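Local coordinates for major capsid protein (Paramecium bursaria Chlorella virus 1, PDB 5TIP) that self-assembles as trimers into the large icosahedral capsid of the virus and carries glycans added to asparagine side chains, at residues 396-399 and 400-404; 278-281 and 282-285; 231-234 and 235-238; 316-320 and 321-325. One frame throughout, in Å; residues are numbered along the deposited sequence.

Contact 1. Residues 396-399 and 400-404; sequences LGNT and ETVTA. With BGC (beta-D-glucopyranose), chain G.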
loop_
_atom_site.group_PDB
_atom_site.type_symbol
_atom_site.label_atom_id
_atom_site.label_comp_id
_atom_site.label_asym_id
_atom_site.label_seq_id
_atom_site.Cartn_x
_atom_site.Cartn_y
_atom_site.Cartn_z
ATOM N N LEU A 396 18.407 -22.914 -10.649
ATOM C CA LEU A 396 18.780 -21.513 -10.496
ATOM C C LEU A 396 19.604 -20.972 -11.659
ATOM O O LEU A 396 20.027 -19.813 -11.604
ATOM C CB LEU A 396 19.555 -21.315 -9.192
ATOM C CG LEU A 396 18.808 -21.636 -7.897
ATOM C CD1 LEU A 396 19.705 -21.405 -6.691
ATOM C CD2 LEU A 396 17.531 -20.816 -7.791
ATOM N N GLY A 397 19.847 -21.767 -12.699
ATOM C CA GLY A 397 20.625 -21.294 -13.827
ATOM C C GLY A 397 20.239 -21.919 -15.152
ATOM O O GLY A 397 20.991 -22.734 -15.696
ATOM N N ASN A 398 19.080 -21.549 -15.688
ATOM C CA ASN A 398 18.614 -22.107 -16.950
ATOM C C ASN A 398 17.998 -20.994 -17.789
ATOM O O ASN A 398 18.063 -19.810 -17.443
ATOM C CB ASN A 398 17.631 -23.256 -16.709
ATOM C CG ASN A 398 18.067 -24.536 -17.382
ATOM O OD1 ASN A 398 17.915 -24.702 -18.593
ATOM N ND2 ASN A 398 18.613 -25.455 -16.596
ATOM N N THR A 399 17.389 -21.390 -18.904
ATOM C CA THR A 399 16.908 -20.476 -19.926
ATOM C C THR A 399 15.412 -20.204 -19.751
ATOM O O THR A 399 14.770 -20.668 -18.807
ATOM C CB THR A 399 17.215 -21.045 -21.311
ATOM O OG1 THR A 399 16.540 -22.297 -21.477
ATOM C CG2 THR A 399 18.712 -21.260 -21.471
ATOM N N GLU A 400 14.851 -19.439 -20.692
ATOM C CA GLU A 400 13.515 -18.882 -20.511
ATOM C C GLU A 400 12.402 -19.877 -20.823
ATOM O O GLU A 400 11.357 -19.852 -20.165
ATOM C CB GLU A 400 13.338 -17.640 -21.390
ATOM C CG GLU A 400 11.977 -16.969 -21.242
ATOM C CD GLU A 400 11.703 -15.940 -22.321
ATOM O OE1 GLU A 400 12.489 -15.858 -23.287
ATOM O OE2 GLU A 400 10.689 -15.218 -22.206
ATOM N N THR A 401 12.600 -20.759 -21.801
ATOM C CA THR A 401 11.523 -21.594 -22.316
ATOM C C THR A 401 11.501 -22.987 -21.696
ATOM O O THR A 401 10.868 -23.892 -22.250
ATOM C CB THR A 401 11.620 -21.698 -23.838
ATOM O OG1 THR A 401 12.878 -22.282 -24.200
ATOM C CG2 THR A 401 11.508 -20.319 -24.469
ATOM N N VAL A 402 12.184 -23.184 -20.567
ATOM C CA VAL A 402 12.212 -24.476 -19.895
ATOM C C VAL A 402 11.853 -24.296 -18.426
ATOM O O VAL A 402 11.972 -23.209 -17.857
ATOM C CB VAL A 402 13.583 -25.172 -20.031
ATOM C CG1 VAL A 402 13.822 -25.593 -21.473
ATOM C CG2 VAL A 402 14.691 -24.252 -19.555
ATOM N N THR A 403 11.400 -25.391 -17.817
ATOM C CA THR A 403 11.069 -25.417 -16.400
ATOM C C THR A 403 11.398 -26.801 -15.853
ATOM O O THR A 403 11.849 -27.688 -16.583
ATOM C CB THR A 403 9.599 -25.055 -16.159
ATOM O OG1 THR A 403 9.337 -25.029 -14.752
ATOM C CG2 THR A 403 8.686 -26.071 -16.820
ATOM N N ALA A 404 11.181 -26.974 -14.553
ATOM C CA ALA A 404 11.496 -28.235 -13.895
ATOM C C ALA A 404 10.607 -29.359 -14.413
ATOM O O ALA A 404 9.458 -29.143 -14.805
ATOM C CB ALA A 404 11.341 -28.102 -12.382
HETATM C C2 BGC G . 20.820 -26.322 -16.983
HETATM C C3 BGC G . 21.642 -27.459 -17.573
HETATM C C4 BGC G . 20.974 -28.786 -17.248
HETATM C C5 BGC G . 19.525 -28.780 -17.711
HETATM C C6 BGC G . 18.839 -30.099 -17.375
HETATM C C1 BGC G . 19.352 -26.424 -17.380
HETATM O O2 BGC G . 21.351 -25.070 -17.429
HETATM O O3 BGC G . 22.941 -27.449 -16.980
HETATM O O4 BGC G . 21.682 -29.856 -17.884
HETATM O O5 BGC G . 18.818 -27.713 -17.080
HETATM O O6 BGC G . 18.742 -30.236 -15.953
#
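The N-glycosylation site at Asn398, in the loop that leads from helix 392-395 to the short strand 402-404 of a jelly-roll-type capsid domain, brings Asn398 and Thr399 against Val402. Asn398 carries a beta-D-glucose, its ND2 joined to C1 of the sugar by a covalent bond of 1.4 Å. The same nitrogen gives its hydrogen to the carbonyl of Ala394 at the end of the preceding helix, while the sugar O2 donates to Gly397 O at 2.9 Å. The Ala394 bond steadies the amide, and the bonds of the sugar to Gly397 O and to Asp388 N probably limit its rotation about the C1-ND2 link. The other branch of the amide, OD1, accepts a weak bond from Thr399 N and lies 3.4 Å from Val402 CG2, the two side chains crossing at about a right angle. Glu400 turns from the loop toward another chain, where it forms a salt bridge with Arg145 of the second subunit, and so ties the glycosylated loop to the trimer interface. Val402 sends CG2 between its own backbone N and carbonyl carbon (chi1 -68° for CG1), and this brings the methyl close to two oxygens at once, Asn398 OD1 and Thr399 OG1, the latter 3.3 Å away.

Contact 2. Residues 278-281 and 282-285; sequences ANIP and GACS. With BGC (beta-D-glucopyranose), chain E; GLA (alpha-D-galactopyranose), chain F.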
loop_
_atom_site.group_PDB
_atom_site.type_symbol
_atom_site.label_atom_id
_atom_site.label_comp_id
_atom_site.label_asym_id
_atom_site.label_seq_id
_atom_site.Cartn_x
_atom_site.Cartn_y
_atom_site.Cartn_z
ATOM N N ALA A 278 10.782 -27.932 -6.660
ATOM C CA ALA A 278 12.194 -28.034 -6.994
ATOM C C ALA A 278 13.017 -27.999 -5.715
ATOM O O ALA A 278 12.541 -27.582 -4.658
ATOM C CB ALA A 278 12.635 -26.912 -7.943
ATOM N N ASN A 279 14.265 -28.440 -5.831
ATOM C CA ASN A 279 15.188 -28.514 -4.697
ATOM C C ASN A 279 15.903 -27.183 -4.473
ATOM O O ASN A 279 17.129 -27.102 -4.419
ATOM C CB ASN A 279 16.176 -29.653 -4.923
ATOM C CG ASN A 279 16.969 -30.024 -3.677
ATOM O OD1 ASN A 279 16.812 -29.431 -2.609
ATOM N ND2 ASN A 279 17.799 -31.056 -3.813
ATOM N N ILE A 280 15.117 -26.116 -4.361
ATOM C CA ILE A 280 15.617 -24.801 -3.968
ATOM C C ILE A 280 14.796 -24.359 -2.761
ATOM O O ILE A 280 13.634 -24.768 -2.632
ATOM C CB ILE A 280 15.536 -23.790 -5.123
ATOM C CG1 ILE A 280 14.107 -23.694 -5.659
ATOM C CG2 ILE A 280 16.511 -24.165 -6.230
ATOM C CD1 ILE A 280 13.949 -22.711 -6.798
ATOM N N PRO A 281 15.357 -23.542 -1.851
ATOM C CA PRO A 281 14.650 -23.219 -0.601
ATOM C C PRO A 281 13.237 -22.692 -0.803
ATOM O O PRO A 281 13.024 -21.696 -1.500
ATOM C CB PRO A 281 15.550 -22.156 0.039
ATOM C CG PRO A 281 16.908 -22.464 -0.481
ATOM C CD PRO A 281 16.702 -22.942 -1.893
ATOM N N GLY A 282 12.265 -23.366 -0.190
ATOM C CA GLY A 282 10.878 -22.971 -0.279
ATOM C C GLY A 282 10.081 -23.642 -1.376
ATOM O O GLY A 282 8.863 -23.430 -1.447
ATOM N N ALA A 283 10.717 -24.448 -2.228
ATOM C CA ALA A 283 10.046 -25.039 -3.377
ATOM C C ALA A 283 9.756 -26.526 -3.227
ATOM O O ALA A 283 9.046 -27.083 -4.071
ATOM C CB ALA A 283 10.874 -24.816 -4.650
ATOM N N CYS A 284 10.274 -27.182 -2.193
ATOM C CA CYS A 284 9.948 -28.580 -1.938
ATOM C C CYS A 284 10.231 -28.884 -0.475
ATOM O O CYS A 284 10.855 -28.094 0.236
ATOM C CB CYS A 284 10.736 -29.527 -2.849
ATOM S SG CYS A 284 12.451 -29.801 -2.348
ATOM N N SER A 285 9.769 -30.052 -0.038
ATOM C CA SER A 285 9.939 -30.452 1.352
ATOM C C SER A 285 11.409 -30.722 1.647
ATOM O O SER A 285 12.054 -31.519 0.959
ATOM C CB SER A 285 9.100 -31.694 1.651
ATOM O OG SER A 285 9.221 -32.079 3.009
HETATM C C2 BGC E . 19.425 -32.575 -3.102
HETATM C C3 BGC E . 20.626 -32.859 -2.214
HETATM C C4 BGC E . 21.558 -31.657 -2.244
HETATM C C5 BGC E . 20.811 -30.369 -1.913
HETATM C C6 BGC E . 21.745 -29.173 -2.049
HETATM C C1 BGC E . 18.748 -31.261 -2.729
HETATM O O2 BGC E . 18.488 -33.647 -2.986
HETATM O O3 BGC E . 21.339 -33.979 -2.741
HETATM O O4 BGC E . 22.631 -31.848 -1.314
HETATM O O5 BGC E . 19.691 -30.191 -2.781
HETATM O O6 BGC E . 21.026 -27.965 -1.780
HETATM C C1 GLA F . 10.686 -27.575 7.607
HETATM C C2 GLA F . 11.489 -27.771 6.326
HETATM C C3 GLA F . 10.681 -27.330 5.114
HETATM C C4 GLA F . 9.315 -28.002 5.116
HETATM C C5 GLA F . 8.620 -27.804 6.458
HETATM C C6 GLA F . 7.292 -28.549 6.488
HETATM O O2 GLA F . 12.699 -27.010 6.394
HETATM O O3 GLA F . 11.384 -27.678 3.918
HETATM O O4 GLA F . 9.466 -29.402 4.858
HETATM O O5 GLA F . 9.451 -28.282 7.514
HETATM O O6 GLA F . 6.552 -28.253 5.300
#
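Ile280 and Ala283 meet across the ends of a tight turn, the isoleucine CG1 lying 3.6 Å from the alanine CB. Ile280 holds CG1 between its backbone N and carbonyl carbon (chi1 56°), which brings this branch to the Ala283 methyl. The alanine methyl also sits 3.2 Å from Ala278 O. Cys284 reaches the same carbonyl: with SG likewise set between N and C (chi1 78°), the sulfur folds back to 3.2 Å from Ala278 O and rests against Asn279 CA. Asn279 turns the other way. Its CG is trans to the backbone N, and the side chain runs out to a beta-D-glucose bonded covalently through ND2 to C1, 1.5 Å apart; OD1 is fixed by the backbone N-H of Gly288, which holds the amide. Ser285 OG lies 3.3 Å from O4 of an alpha-D-galactose. In the backbone, Ala283 N donates a hydrogen bond to Ile280 O at 3.0 Å, and Ala278 N reaches Ala283 O from well above the carbonyl plane. Gly282 takes a positive phi of 94°, where a CB would clash with Pro281 O. Pro281-Gly282 thus form the corner of a type II beta turn, here beside an N-glycosylation site and a glycan pocket.

Contact 3. Residues 231-234 and 235-238; sequences QFTG and SETA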
loop_
_atom_site.group_PDB
_atom_site.type_symbol
_atom_site.label_atom_id
_atom_site.label_comp_id
_atom_site.label_asym_id
_atom_site.label_seq_id
_atom_site.Cartn_x
_atom_site.Cartn_y
_atom_site.Cartn_z
ATOM N N GLN A 231 -17.421 -16.379 -13.245
ATOM C CA GLN A 231 -17.709 -17.466 -14.166
ATOM C C GLN A 231 -16.592 -18.488 -14.074
ATOM O O GLN A 231 -15.410 -18.130 -14.113
ATOM C CB GLN A 231 -17.863 -16.966 -15.604
ATOM C CG GLN A 231 -18.993 -15.972 -15.792
ATOM C CD GLN A 231 -19.159 -15.541 -17.236
ATOM O OE1 GLN A 231 -19.568 -16.329 -18.088
ATOM N NE2 GLN A 231 -18.838 -14.284 -17.519
ATOM N N PHE A 232 -16.971 -19.755 -13.943
ATOM C CA PHE A 232 -16.010 -20.850 -13.868
ATOM C C PHE A 232 -16.742 -22.124 -14.247
ATOM O O PHE A 232 -17.681 -22.527 -13.553
ATOM C CB PHE A 232 -15.407 -20.954 -12.466
ATOM C CG PHE A 232 -14.486 -22.125 -12.285
ATOM C CD1 PHE A 232 -13.231 -22.135 -12.868
ATOM C CD2 PHE A 232 -14.876 -23.214 -11.526
ATOM C CE1 PHE A 232 -12.384 -23.212 -12.698
ATOM C CE2 PHE A 232 -14.035 -24.293 -11.354
ATOM C CZ PHE A 232 -12.786 -24.292 -11.941
ATOM N N THR A 233 -16.326 -22.747 -15.347
ATOM C CA THR A 233 -16.999 -23.921 -15.882
ATOM C C THR A 233 -16.307 -25.225 -15.504
ATOM O O THR A 233 -16.664 -26.280 -16.037
ATOM C CB THR A 233 -17.110 -23.816 -17.404
ATOM O OG1 THR A 233 -15.797 -23.808 -17.979
ATOM C CG2 THR A 233 -17.831 -22.534 -17.792
ATOM N N GLY A 234 -15.340 -25.181 -14.602
ATOM C CA GLY A 234 -14.597 -26.365 -14.232
ATOM C C GLY A 234 -13.172 -26.332 -14.763
ATOM O O GLY A 234 -12.820 -25.557 -15.657
ATOM N N SER A 235 -12.343 -27.198 -14.190
ATOM C CA SER A 235 -10.941 -27.261 -14.572
ATOM C C SER A 235 -10.786 -27.841 -15.972
ATOM O O SER A 235 -11.511 -28.757 -16.369
ATOM C CB SER A 235 -10.160 -28.114 -13.572
ATOM O OG SER A 235 -10.297 -27.616 -12.252
ATOM N N GLU A 236 -9.754 -27.352 -16.654
ATOM C CA GLU A 236 -9.365 -27.821 -17.974
ATOM C C GLU A 236 -8.141 -28.717 -17.761
ATOM O O GLU A 236 -7.418 -28.568 -16.774
ATOM C CB GLU A 236 -9.018 -26.647 -18.887
ATOM C CG GLU A 236 -10.193 -25.735 -19.198
ATOM C CD GLU A 236 -11.347 -26.471 -19.848
ATOM O OE1 GLU A 236 -11.091 -27.343 -20.705
ATOM O OE2 GLU A 236 -12.512 -26.178 -19.504
ATOM N N THR A 237 -7.904 -29.639 -18.685
ATOM C CA THR A 237 -6.790 -30.574 -18.575
ATOM C C THR A 237 -5.602 -30.018 -19.350
ATOM O O THR A 237 -5.605 -30.013 -20.585
ATOM C CB THR A 237 -7.190 -31.954 -19.092
ATOM O OG1 THR A 237 -8.307 -32.440 -18.337
ATOM C CG2 THR A 237 -6.033 -32.929 -18.953
ATOM N N ALA A 238 -4.590 -29.553 -18.625
ATOM C CA ALA A 238 -3.355 -29.109 -19.250
ATOM C C ALA A 238 -2.446 -30.301 -19.521
ATOM O O ALA A 238 -2.422 -31.276 -18.765
ATOM C CB ALA A 238 -2.634 -28.091 -18.365
#
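Ser235 and Gly234 meet the ring of Phe232 at a local bend in strand 223-237, where the strand is interrupted by a bulge or short loop, and Glu236 follows just beyond it. The chain kinks near Gly234, and its backbone N lies 3.5 Å above the plane of the Phe232 ring, over the centre. One residue on, Ser235 N approaches the ring atom CZ at 3.7 Å, from an oblique direction. The aromatic side chain reaches this place because CG is trans to the backbone N (chi1 176°), which lays the ring alongside the chain that follows it. Ser235 OG, which stands beside its own backbone N, comes to 4.2 Å from Phe232 CZ and is hydrogen-bonded to Asn414 OD1 of strand 412-426, the neighbour in the sheet. Gly234 makes the kink possible: its phi of 109° would press a CB against the carbonyl oxygen of Thr233, so a residue without a side chain suits the position. Glu236 bends at chi2 (-58°), which brings its carboxylate back toward the kink; OE2 comes only near, 3.9 Å from Gly234 O, and forms no bond there. The backbone of Glu236 is hydrogen-bonded to Leu413 of the adjoining strand. The ring is further enclosed by Tyr416, with which it stacks, and by Tyr108, whose plane is inclined to it. Within the two segments the contact thus rests on the backbone N atoms of Gly234 and Ser235 set close to the ring, while polar anchoring comes from the adjoining strand, which suggests that the neighbouring strand contributes to holding the bend.

Contact 4. Residues 316-320 and 321-325; sequences KIQLN and GQDRF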
loop_
_atom_site.group_PDB
_atom_site.type_symbol
_atom_site.label_atom_id
_atom_site.label_comp_id
_atom_site.label_asym_id
_atom_site.label_seq_id
_atom_site.Cartn_x
_atom_site.Cartn_y
_atom_site.Cartn_z
ATOM N N LYS A 316 -1.925 -16.446 -26.108
ATOM C CA LYS A 316 -2.684 -15.424 -26.812
ATOM C C LYS A 316 -4.141 -15.857 -26.833
ATOM O O LYS A 316 -4.460 -17.034 -26.656
ATOM C CB LYS A 316 -2.170 -15.199 -28.239
ATOM C CG LYS A 316 -2.500 -16.333 -29.202
ATOM C CD LYS A 316 -2.054 -16.013 -30.621
ATOM C CE LYS A 316 -2.273 -17.198 -31.551
ATOM N NZ LYS A 316 -1.767 -16.923 -32.924
ATOM N N ILE A 317 -5.022 -14.887 -27.049
ATOM C CA ILE A 317 -6.455 -15.130 -27.130
ATOM C C ILE A 317 -6.895 -14.913 -28.568
ATOM O O ILE A 317 -6.487 -13.940 -29.212
ATOM C CB ILE A 317 -7.244 -14.220 -26.169
ATOM C CG1 ILE A 317 -6.802 -14.459 -24.726
ATOM C CG2 ILE A 317 -8.739 -14.456 -26.313
ATOM C CD1 ILE A 317 -7.457 -13.529 -23.732
ATOM N N GLN A 318 -7.719 -15.826 -29.075
ATOM C CA GLN A 318 -8.266 -15.725 -30.417
ATOM C C GLN A 318 -9.760 -15.450 -30.336
ATOM O O GLN A 318 -10.478 -16.077 -29.549
ATOM C CB GLN A 318 -8.008 -17.003 -31.221
ATOM C CG GLN A 318 -6.537 -17.262 -31.521
ATOM C CD GLN A 318 -6.331 -18.371 -32.537
ATOM O OE1 GLN A 318 -7.161 -18.576 -33.424
ATOM N NE2 GLN A 318 -5.222 -19.093 -32.412
ATOM N N LEU A 319 -10.222 -14.513 -31.158
ATOM C CA LEU A 319 -11.618 -14.095 -31.191
ATOM C C LEU A 319 -12.153 -14.405 -32.581
ATOM O O LEU A 319 -11.811 -13.716 -33.549
ATOM C CB LEU A 319 -11.744 -12.610 -30.852
ATOM C CG LEU A 319 -13.092 -12.045 -30.404
ATOM C CD1 LEU A 319 -12.869 -10.726 -29.687
ATOM C CD2 LEU A 319 -14.036 -11.849 -31.581
ATOM N N ASN A 320 -12.985 -15.442 -32.675
ATOM C CA ASN A 320 -13.542 -15.899 -33.947
ATOM C C ASN A 320 -12.436 -16.238 -34.945
ATOM O O ASN A 320 -12.510 -15.893 -36.126
ATOM C CB ASN A 320 -14.513 -14.869 -34.528
ATOM C CG ASN A 320 -15.745 -14.683 -33.665
ATOM O OD1 ASN A 320 -16.234 -15.633 -33.052
ATOM N ND2 ASN A 320 -16.249 -13.455 -33.605
ATOM N N GLY A 321 -11.398 -16.920 -34.459
ATOM C CA GLY A 321 -10.304 -17.377 -35.287
ATOM C C GLY A 321 -9.189 -16.379 -35.509
ATOM O O GLY A 321 -8.108 -16.775 -35.962
ATOM N N GLN A 322 -9.407 -15.105 -35.204
ATOM C CA GLN A 322 -8.404 -14.067 -35.387
ATOM C C GLN A 322 -7.812 -13.661 -34.043
ATOM O O GLN A 322 -8.483 -13.714 -33.009
ATOM C CB GLN A 322 -8.996 -12.851 -36.103
ATOM C CG GLN A 322 -9.466 -13.162 -37.514
ATOM C CD GLN A 322 -8.329 -13.603 -38.418
ATOM O OE1 GLN A 322 -7.242 -13.026 -38.397
ATOM N NE2 GLN A 322 -8.571 -14.643 -39.207
ATOM N N ASP A 323 -6.543 -13.259 -34.069
ATOM C CA ASP A 323 -5.833 -12.902 -32.846
ATOM C C ASP A 323 -6.427 -11.646 -32.220
ATOM O O ASP A 323 -6.495 -10.592 -32.862
ATOM C CB ASP A 323 -4.350 -12.687 -33.139
ATOM C CG ASP A 323 -3.645 -13.959 -33.557
ATOM O OD1 ASP A 323 -4.327 -14.992 -33.722
ATOM O OD2 ASP A 323 -2.407 -13.927 -33.716
ATOM N N ARG A 324 -6.865 -11.762 -30.964
ATOM C CA ARG A 324 -7.253 -10.578 -30.206
ATOM C C ARG A 324 -6.034 -9.734 -29.858
ATOM O O ARG A 324 -6.130 -8.504 -29.777
ATOM C CB ARG A 324 -8.012 -10.994 -28.943
ATOM C CG ARG A 324 -8.323 -9.863 -27.975
ATOM C CD ARG A 324 -9.171 -8.784 -28.620
ATOM N NE ARG A 324 -9.487 -7.721 -27.672
ATOM C CZ ARG A 324 -8.660 -6.727 -27.366
ATOM N NH1 ARG A 324 -7.462 -6.658 -27.931
ATOM N NH2 ARG A 324 -9.029 -5.802 -26.490
ATOM N N PHE A 325 -4.885 -10.378 -29.660
ATOM C CA PHE A 325 -3.619 -9.686 -29.478
ATOM C C PHE A 325 -2.496 -10.649 -29.835
ATOM O O PHE A 325 -2.695 -11.865 -29.905
ATOM C CB PHE A 325 -3.456 -9.150 -28.049
ATOM C CG PHE A 325 -3.713 -10.171 -26.977
ATOM C CD1 PHE A 325 -2.690 -10.981 -26.510
ATOM C CD2 PHE A 325 -4.977 -10.314 -26.428
ATOM C CE1 PHE A 325 -2.924 -11.918 -25.521
ATOM C CE2 PHE A 325 -5.216 -11.250 -25.439
ATOM C CZ PHE A 325 -4.189 -12.051 -24.985
#
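Ile317 and Phe325 cross obliquely on the side of the Gln318-Asp323 pair away from the type I' turn, in the hairpin of strands 312-319 and 322-329. With CG between the backbone N and carbonyl carbon (chi1 51°), the phenyl ring reaches across to the facing strand; Ile317 N then stands over one face, and Ile317 CG1 meets CZ of Phe325 at 3.6 Å. Tyr353 stacks on the same ring. Nearer the turn, Gln318 and Asp323 form a non-hydrogen-bonded pair, their side chains side by side and pointing the same way, with amide and carboxylate planes 48° apart. Lys316, extended beyond CG, slants across to that carboxylate, and its NZ meets Asp323 OD2 on the syn side at 3.2 Å, with a weaker bond to OD1. Arg324 leads away, bonding to Gln6 of the third subunit and Ile38 of the second. The backbone closes the hairpin: Leu319 N donates to Gln322 O at 2.7 Å, nearly straight, and Arg324 N to Ile317 O at 2.8 Å. The ammonium spreads over both carboxylate oxygens, so the charges of Lys316 and Asp323 probably offset each other on the hairpin while the arginine's charge is turned to the neighbouring subunits.

All four contacts lie within the C-terminal half of the capsid protein, in series along the chain. Contacts 1 and 2 are the glycan-bearing pair: their centres are 15 Å apart, and Leu396 CG touches Ile280 CG2 at 3.8 Å, so the loops carrying Asn398 and Asn279 pack on one another. Contacts 1 and 4 reach the same sheet, yet their nearest atoms stay about 13 Å apart; both also touch the second subunit, one through the salt bridge from Glu400 and the other through Arg324. Contact 3 lies closest to the centre of the chain, about 19 Å from contact 4 and 28 Å from contact 2, between centres. Contacts 2 and 4 are the farthest apart, 37 Å between centres.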